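Side-chain contacts in ECF RNA polymerase sigma factor SigD (PDB 3VFZ), which probably directs RNA polymerase to specific promoters as an alternative sigma factor, this chain being its domain 4, which binds the -35 promoter element: residues R37-L42 with V66-A71; E52-A55 with T60-A63. One frame throughout, in Å; residues are numbered along the deposited sequence.

Contact 1. Residues R37-L42 with V66-A71; sequences REILIL and VAQHRA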
# COMPACT_ATOMS: atom_id res chain seq x y z
N ARG A 37 -2.74 3.07 -0.38
CA ARG A 37 -3.04 2.75 1.02
C ARG A 37 -3.86 1.48 1.07
O ARG A 37 -3.58 0.56 1.85
CB ARG A 37 -3.82 3.87 1.68
CG ARG A 37 -3.04 5.15 1.89
CD ARG A 37 -3.96 6.32 2.19
NE ARG A 37 -4.71 6.14 3.44
CZ ARG A 37 -5.61 7.00 3.90
NH1 ARG A 37 -5.87 8.11 3.21
NH2 ARG A 37 -6.25 6.77 5.04
N GLU A 38 -4.88 1.44 0.23
CA GLU A 38 -5.78 0.31 0.15
C GLU A 38 -5.03 -0.97 -0.18
O GLU A 38 -5.22 -2.01 0.44
CB GLU A 38 -6.82 0.63 -0.93
CG GLU A 38 -7.65 -0.53 -1.36
CD GLU A 38 -8.63 -0.13 -2.43
OE1 GLU A 38 -8.22 0.57 -3.39
OE2 GLU A 38 -9.82 -0.49 -2.30
N ILE A 39 -4.14 -0.89 -1.18
CA ILE A 39 -3.35 -2.05 -1.58
C ILE A 39 -2.45 -2.56 -0.46
O ILE A 39 -2.40 -3.76 -0.18
CB ILE A 39 -2.53 -1.75 -2.88
CG1 ILE A 39 -3.47 -1.81 -4.08
CG2 ILE A 39 -1.39 -2.72 -3.05
CD1 ILE A 39 -2.88 -1.22 -5.36
N LEU A 40 -1.73 -1.66 0.20
CA LEU A 40 -0.83 -2.08 1.27
C LEU A 40 -1.59 -2.70 2.43
O LEU A 40 -1.16 -3.72 2.98
CB LEU A 40 0.03 -0.92 1.78
CG LEU A 40 1.09 -0.37 0.82
CD1 LEU A 40 2.04 0.59 1.56
CD2 LEU A 40 1.88 -1.52 0.21
N ILE A 41 -2.71 -2.10 2.82
CA ILE A 41 -3.52 -2.69 3.89
C ILE A 41 -3.99 -4.10 3.53
O ILE A 41 -3.86 -5.04 4.33
CB ILE A 41 -4.69 -1.79 4.29
CG1 ILE A 41 -4.19 -0.47 4.86
CG2 ILE A 41 -5.58 -2.49 5.31
CD1 ILE A 41 -5.34 0.56 5.06
N LEU A 42 -4.52 -4.25 2.31
CA LEU A 42 -4.98 -5.56 1.82
C LEU A 42 -3.88 -6.63 1.73
O LEU A 42 -4.07 -7.77 2.19
CB LEU A 42 -5.68 -5.39 0.46
CG LEU A 42 -7.06 -4.70 0.51
CD1 LEU A 42 -7.67 -4.58 -0.89
CD2 LEU A 42 -8.04 -5.44 1.44
N VAL A 66 3.02 -2.52 -9.49
CA VAL A 66 3.56 -1.18 -9.70
C VAL A 66 3.21 -0.22 -8.57
O VAL A 66 4.07 0.52 -8.08
CB VAL A 66 3.05 -0.57 -11.01
CG1 VAL A 66 3.49 0.88 -11.14
CG2 VAL A 66 3.56 -1.39 -12.18
N ALA A 67 1.95 -0.24 -8.16
CA ALA A 67 1.50 0.57 -7.03
C ALA A 67 2.26 0.22 -5.75
O ALA A 67 2.53 1.09 -4.93
CB ALA A 67 -0.01 0.36 -6.82
N GLN A 68 2.55 -1.07 -5.55
CA GLN A 68 3.32 -1.51 -4.38
C GLN A 68 4.69 -0.87 -4.40
O GLN A 68 5.13 -0.29 -3.41
CB GLN A 68 3.49 -3.04 -4.39
CG GLN A 68 2.22 -3.78 -4.01
CD GLN A 68 2.38 -5.29 -4.11
OE1 GLN A 68 3.40 -5.80 -4.58
NE2 GLN A 68 1.37 -6.00 -3.66
N HIS A 69 5.35 -0.96 -5.55
CA HIS A 69 6.67 -0.37 -5.73
C HIS A 69 6.64 1.13 -5.45
O HIS A 69 7.48 1.65 -4.71
CB HIS A 69 7.20 -0.64 -7.14
CG HIS A 69 7.70 -2.04 -7.33
ND1 HIS A 69 8.75 -2.56 -6.61
CD2 HIS A 69 7.29 -3.02 -8.17
CE1 HIS A 69 8.97 -3.81 -6.99
NE2 HIS A 69 8.09 -4.12 -7.94
N ARG A 70 5.68 1.84 -6.04
CA ARG A 70 5.58 3.28 -5.83
C ARG A 70 5.34 3.61 -4.36
O ARG A 70 5.90 4.56 -3.82
CB ARG A 70 4.47 3.88 -6.70
CG ARG A 70 4.75 3.72 -8.19
CD ARG A 70 3.96 4.69 -9.03
NE ARG A 70 4.11 4.42 -10.47
CZ ARG A 70 5.26 4.49 -11.13
NH1 ARG A 70 6.39 4.81 -10.51
NH2 ARG A 70 5.29 4.22 -12.43
N ALA A 71 4.49 2.82 -3.72
CA ALA A 71 4.18 3.03 -2.30
C ALA A 71 5.39 2.84 -1.39
O ALA A 71 5.65 3.66 -0.52
CB ALA A 71 3.04 2.12 -1.85
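Ile39 meets Ala67 where the helical segments 37-42 and 66-71 cross at -98° with their axes 9.6 Å apart; the nearest CA atoms, those of Leu40 and Gln68, are 7.0 Å apart. This near-perpendicular crossing belongs to the all-helical region 4 of a sigma-70 factor: helix 34-46 stands across helix 61-80, whose N-terminal half is, by similarity, the second helix of the DNA-binding helix-turn-helix. The crossing lies near the centre of the chain and illustrates how two helices can meet over a small patch, here 194 Å² summed over both sides, with no hydrogen bond between the segments.

Ile39 points at the partner helix and divides its two branches between successive residues. Its longer branch ends on the small side chain of Ala67, Ile39 CD1 to Ala67 CB being 3.6 Å. The shorter branch, held anti to the backbone N (chi1 -77° for CG1), lies 3.9 Å from the aliphatic CG of Gln68, measured from Ile39 CG2. The two side chains run at about a right angle there, and the glutamine meets the isoleucine with this methylene. Val64 and Thr53 also touch Ile39, which is buried, and so continue this apolar patch towards helix 50-57.

One turn further along helix 61-80, Ala71 replaces Ala67 as the small surface. Leu40 leaves its backbone obliquely to the partner, yet its branched end reaches that helix, and Leu32 and Leu75 touch it as well. Across the crossing, Leu40 CD1 rests 3.9 Å from Ala71 CB.

Contact 2. Residues E52-A55 with T60-A63; sequences ETAA and TTGA
The turn of the helix-turn-helix brings Ala54, on helix 50-57, against Thr60 and Thr61, where helix 61-80 begins. Ala54 and Thr61 have the nearest CA atoms, 5.3 Å apart, a closeness that a side chain of a single methyl group permits. That methyl points at the other segment and meets main chain more than side chain: Ala54 CB is 3.5 Å from Thr60 C and 3.6 Å from Thr61 N, so it sits against the peptide link that leads into the helix. No hydrogen bond joins the two segments, and the buried surface is only 86 Å².

Close approach through a small residue on the first helix suits the helix-turn-helix, assigned here by similarity to residues 50-69, in which the second helix is the one that usually enters the major groove. Thr61 adds a looser touch, its OG1 4.1 Å from Ala54 CB; chi1 of -55° sets OG1 beside the backbone N, the side on which that methyl lies. The buried Ala54 also touches Val64, one turn into helix 61-80.

Thr60 turns its CB away from Ala54 and serves its own helix as N-cap. Its chi1 of 51° brings the hydroxyl over the first turn, where Thr60 OG1 accepts a hydrogen bond from Ala63 N, 3.1 Å long with an angle of 150° at the hydrogen.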
# COMPACT_ATOMS: atom_id res chain seq x y z
N GLU A 52 -5.42 -11.62 -5.55
CA GLU A 52 -6.65 -11.40 -4.81
C GLU A 52 -6.90 -9.91 -4.59
O GLU A 52 -8.04 -9.44 -4.64
CB GLU A 52 -6.60 -12.13 -3.47
CG GLU A 52 -6.54 -13.65 -3.60
CD GLU A 52 -6.40 -14.36 -2.27
OE1 GLU A 52 -5.56 -13.93 -1.46
OE2 GLU A 52 -7.15 -15.33 -2.04
N THR A 53 -5.81 -9.17 -4.38
CA THR A 53 -5.89 -7.73 -4.20
C THR A 53 -6.37 -7.05 -5.48
O THR A 53 -7.27 -6.20 -5.44
CB THR A 53 -4.53 -7.15 -3.78
OG1 THR A 53 -4.22 -7.59 -2.46
CG2 THR A 53 -4.56 -5.64 -3.79
N ALA A 54 -5.78 -7.42 -6.61
CA ALA A 54 -6.21 -6.88 -7.89
C ALA A 54 -7.69 -7.16 -8.14
O ALA A 54 -8.43 -6.30 -8.62
CB ALA A 54 -5.36 -7.44 -9.03
N ALA A 55 -8.12 -8.38 -7.82
CA ALA A 55 -9.54 -8.72 -7.95
C ALA A 55 -10.37 -7.85 -7.01
O ALA A 55 -11.43 -7.35 -7.38
CB ALA A 55 -9.77 -10.19 -7.66
N THR A 60 -5.31 -4.75 -12.40
CA THR A 60 -4.56 -5.91 -12.83
C THR A 60 -3.52 -6.21 -11.77
O THR A 60 -3.20 -5.36 -10.94
CB THR A 60 -3.84 -5.66 -14.17
OG1 THR A 60 -3.10 -4.44 -14.10
CG2 THR A 60 -4.85 -5.57 -15.31
N THR A 61 -2.99 -7.43 -11.79
CA THR A 61 -1.93 -7.80 -10.87
C THR A 61 -0.70 -6.93 -11.13
O THR A 61 -0.02 -6.48 -10.21
CB THR A 61 -1.57 -9.28 -11.02
OG1 THR A 61 -2.75 -10.07 -10.87
CG2 THR A 61 -0.55 -9.69 -9.99
N GLY A 62 -0.43 -6.68 -12.41
CA GLY A 62 0.66 -5.80 -12.81
C GLY A 62 0.50 -4.41 -12.22
O GLY A 62 1.47 -3.83 -11.74
N ALA A 63 -0.71 -3.86 -12.26
CA ALA A 63 -0.95 -2.55 -11.69
C ALA A 63 -0.74 -2.57 -10.16
O ALA A 63 -0.20 -1.63 -9.59
CB ALA A 63 -2.35 -2.06 -12.03

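From the N terminus, helix 21-29 leads to helix 34-46, which supplies the first half of contact 1. Helix 50-57 follows with the first half of contact 2, and a short turn leads to residues 60-63, at the start of helix 61-80, which close a small loop. The chain then runs along helix 61-80 to residues 66-71, where contact 1 closes the larger loop that encloses the smaller one. Helix 61-80 thus meets helix 50-57 at its start and helix 34-46 further along, with the two contact centres about 11 Å apart. Thr53, beside Ala54, packs its CG2 4.0 Å from Ile39 CG1, and Val64 of helix 61-80 touches both residues, joining all three helices.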